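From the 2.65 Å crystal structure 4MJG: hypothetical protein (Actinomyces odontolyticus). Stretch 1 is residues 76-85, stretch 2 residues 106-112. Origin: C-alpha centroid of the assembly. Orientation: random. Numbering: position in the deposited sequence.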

# COMPACT_ATOMS: atom_id res chain seq x y z
N SER A 76 -19.63 0.42 -2.28
CA SER A 76 -20.21 0.10 -0.98
C SER A 76 -19.23 -0.75 -0.18
O SER A 76 -18.55 -1.61 -0.74
CB SER A 76 -21.56 -0.62 -1.13
OG SER A 76 -21.39 -1.97 -1.53
N PHE A 77 -19.16 -0.52 1.13
CA PHE A 77 -18.22 -1.24 1.98
C PHE A 77 -18.42 -2.76 1.89
O PHE A 77 -17.45 -3.51 1.83
CB PHE A 77 -18.35 -0.79 3.44
CG PHE A 77 -17.30 -1.39 4.33
CD1 PHE A 77 -16.02 -0.87 4.35
CD2 PHE A 77 -17.60 -2.49 5.13
CE1 PHE A 77 -15.04 -1.43 5.15
CE2 PHE A 77 -16.62 -3.05 5.94
CZ PHE A 77 -15.35 -2.52 5.95
N GLU A 78 -19.67 -3.19 1.87
CA GLU A 78 -20.02 -4.60 1.71
C GLU A 78 -19.40 -5.21 0.44
O GLU A 78 -18.91 -6.35 0.46
CB GLU A 78 -21.56 -4.72 1.67
CG GLU A 78 -22.09 -6.15 1.79
CD GLU A 78 -23.40 -6.35 1.05
OE1 GLU A 78 -24.27 -5.46 1.16
OE2 GLU A 78 -23.55 -7.38 0.35
N ARG A 79 -19.40 -4.44 -0.65
CA ARG A 79 -18.85 -4.88 -1.94
C ARG A 79 -17.32 -4.89 -1.94
O ARG A 79 -16.70 -5.68 -2.65
CB ARG A 79 -19.36 -3.98 -3.08
N LEU A 80 -16.72 -4.00 -1.15
CA LEU A 80 -15.27 -3.93 -1.00
C LEU A 80 -14.73 -5.12 -0.22
O LEU A 80 -13.73 -5.72 -0.60
CB LEU A 80 -14.86 -2.63 -0.29
CG LEU A 80 -13.36 -2.40 -0.07
CD1 LEU A 80 -12.64 -2.20 -1.40
CD2 LEU A 80 -13.14 -1.19 0.82
N GLU A 81 -15.41 -5.44 0.89
CA GLU A 81 -15.04 -6.60 1.71
C GLU A 81 -15.14 -7.89 0.90
O GLU A 81 -14.26 -8.75 0.99
CB GLU A 81 -15.94 -6.68 2.95
CG GLU A 81 -15.56 -7.80 3.92
CD GLU A 81 -16.35 -7.74 5.22
OE1 GLU A 81 -17.09 -6.76 5.46
OE2 GLU A 81 -16.24 -8.69 6.02
N LYS A 82 -16.20 -8.00 0.11
CA LYS A 82 -16.35 -9.10 -0.83
C LYS A 82 -15.13 -9.18 -1.76
O LYS A 82 -14.51 -10.23 -1.90
CB LYS A 82 -17.63 -8.92 -1.65
CG LYS A 82 -17.91 -9.98 -2.70
CD LYS A 82 -19.03 -9.56 -3.63
CE LYS A 82 -19.30 -10.60 -4.71
NZ LYS A 82 -19.83 -11.87 -4.15
N LEU A 83 -14.79 -8.04 -2.37
CA LEU A 83 -13.69 -7.97 -3.32
C LEU A 83 -12.36 -8.33 -2.67
O LEU A 83 -11.64 -9.19 -3.16
CB LEU A 83 -13.59 -6.57 -3.93
CG LEU A 83 -12.43 -6.30 -4.90
CD1 LEU A 83 -12.51 -7.24 -6.10
CD2 LEU A 83 -12.44 -4.86 -5.36
N VAL A 84 -12.04 -7.67 -1.56
CA VAL A 84 -10.76 -7.87 -0.89
C VAL A 84 -10.59 -9.32 -0.46
O VAL A 84 -9.51 -9.90 -0.60
CB VAL A 84 -10.60 -6.93 0.33
CG1 VAL A 84 -9.37 -7.31 1.15
CG2 VAL A 84 -10.48 -5.49 -0.13
N THR A 85 -11.67 -9.92 0.06
CA THR A 85 -11.63 -11.30 0.54
C THR A 85 -11.50 -12.29 -0.61
O THR A 85 -10.65 -13.18 -0.58
CB THR A 85 -12.89 -11.63 1.38
OG1 THR A 85 -13.02 -10.68 2.45
CG2 THR A 85 -12.81 -13.04 1.95
N THR A 106 -14.29 7.08 7.84
CA THR A 106 -13.53 6.09 7.09
C THR A 106 -13.55 4.74 7.80
O THR A 106 -13.56 4.69 9.03
CB THR A 106 -12.05 6.51 6.89
OG1 THR A 106 -11.37 6.48 8.15
CG2 THR A 106 -11.95 7.91 6.28
N ARG A 107 -13.58 3.66 7.02
CA ARG A 107 -13.56 2.30 7.57
C ARG A 107 -12.54 1.48 6.83
O ARG A 107 -12.54 1.46 5.60
CB ARG A 107 -14.93 1.64 7.44
CG ARG A 107 -15.09 0.41 8.32
CD ARG A 107 -16.49 -0.17 8.19
NE ARG A 107 -16.66 -1.37 9.00
CZ ARG A 107 -17.76 -2.12 9.00
NH1 ARG A 107 -18.80 -1.81 8.23
NH2 ARG A 107 -17.81 -3.19 9.78
N GLY A 108 -11.69 0.79 7.58
CA GLY A 108 -10.55 0.10 7.00
C GLY A 108 -10.70 -1.41 6.91
O GLY A 108 -11.35 -2.04 7.75
N ILE A 109 -10.09 -1.98 5.87
CA ILE A 109 -9.84 -3.41 5.80
C ILE A 109 -8.34 -3.58 5.65
O ILE A 109 -7.71 -2.93 4.81
CB ILE A 109 -10.55 -4.08 4.60
CG1 ILE A 109 -12.06 -3.88 4.71
CG2 ILE A 109 -10.22 -5.57 4.55
CD1 ILE A 109 -12.82 -4.28 3.47
N GLN A 110 -7.76 -4.45 6.48
CA GLN A 110 -6.33 -4.67 6.48
C GLN A 110 -6.00 -6.05 5.96
O GLN A 110 -6.73 -7.01 6.21
CB GLN A 110 -5.77 -4.53 7.90
CG GLN A 110 -5.91 -3.14 8.50
CD GLN A 110 -7.29 -2.90 9.08
OE1 GLN A 110 -7.77 -3.67 9.92
NE2 GLN A 110 -7.93 -1.81 8.64
N LEU A 111 -4.89 -6.14 5.24
CA LEU A 111 -4.36 -7.40 4.73
C LEU A 111 -3.02 -7.61 5.42
O LEU A 111 -2.08 -6.85 5.20
CB LEU A 111 -4.19 -7.30 3.22
CG LEU A 111 -4.81 -8.39 2.36
CD1 LEU A 111 -6.29 -8.57 2.67
CD2 LEU A 111 -4.61 -8.04 0.89
N ILE A 112 -2.94 -8.63 6.29
CA ILE A 112 -1.75 -8.83 7.13
C ILE A 112 -0.83 -9.87 6.51
O ILE A 112 -1.25 -10.99 6.22
CB ILE A 112 -2.14 -9.30 8.56
CG1 ILE A 112 -3.22 -8.40 9.17
CG2 ILE A 112 -0.91 -9.33 9.46
CD1 ILE A 112 -2.83 -6.94 9.29

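The most distinctive element of this contact is an arginine laid across a phenylalanine. R107 CD sits 3.5 Å from the centroid of the F77 ring and only 15° off the ring normal, a CH-pi contact in which the methylene, polarized by the neighbouring guanidinium nitrogen, rests on the electron-rich face. The extended side chain of R107, with chi1 to chi3 all t, carries the guanidinium past the rim of the ring, where F77 CE2 lies over one guanidinium face, 3.4 Å from R107 NH1. Arginine suits this place because its long aliphatic stem can pack on an aromatic face while the guanidinium nitrogens stay free for hydrogen bonds in their own plane; NE and NH2 are hydrogen-bonded elsewhere in the structure.

No hydrogen bond joins the stretches. The helix and strand run nearly parallel, their directions 4° apart and their axes 10.0 Å apart at closest approach, a spacing filled by side chains. In the strand, R107, I109 and L111 point toward the helix, while the CA-to-CB bond of Q110 points away, the alternation expected of an extended chain. From the helix, F77, L80 and V84 answer at spacings of three and four residues, which keep them on one face.

I109 is the hub. Its CG1 meets F77 CZ at 3.8 Å, its CD1 reaches L80 CG at 4.0 Å and E81 CA at 3.7 Å, and its CG2 lies 3.9 Å from V84 CG1. A branched, apolar side chain can thus touch successive helical turns. V84 CG1 also packs 3.7 Å from L111 CD1, extending the buried apolar layer. E81 points sideways, so its aliphatic base can border I109 while its carboxylate extends beyond the contact. At the helix start, S76 OG caps the backbone by accepting from R79 N at 3.3 Å, just before F77.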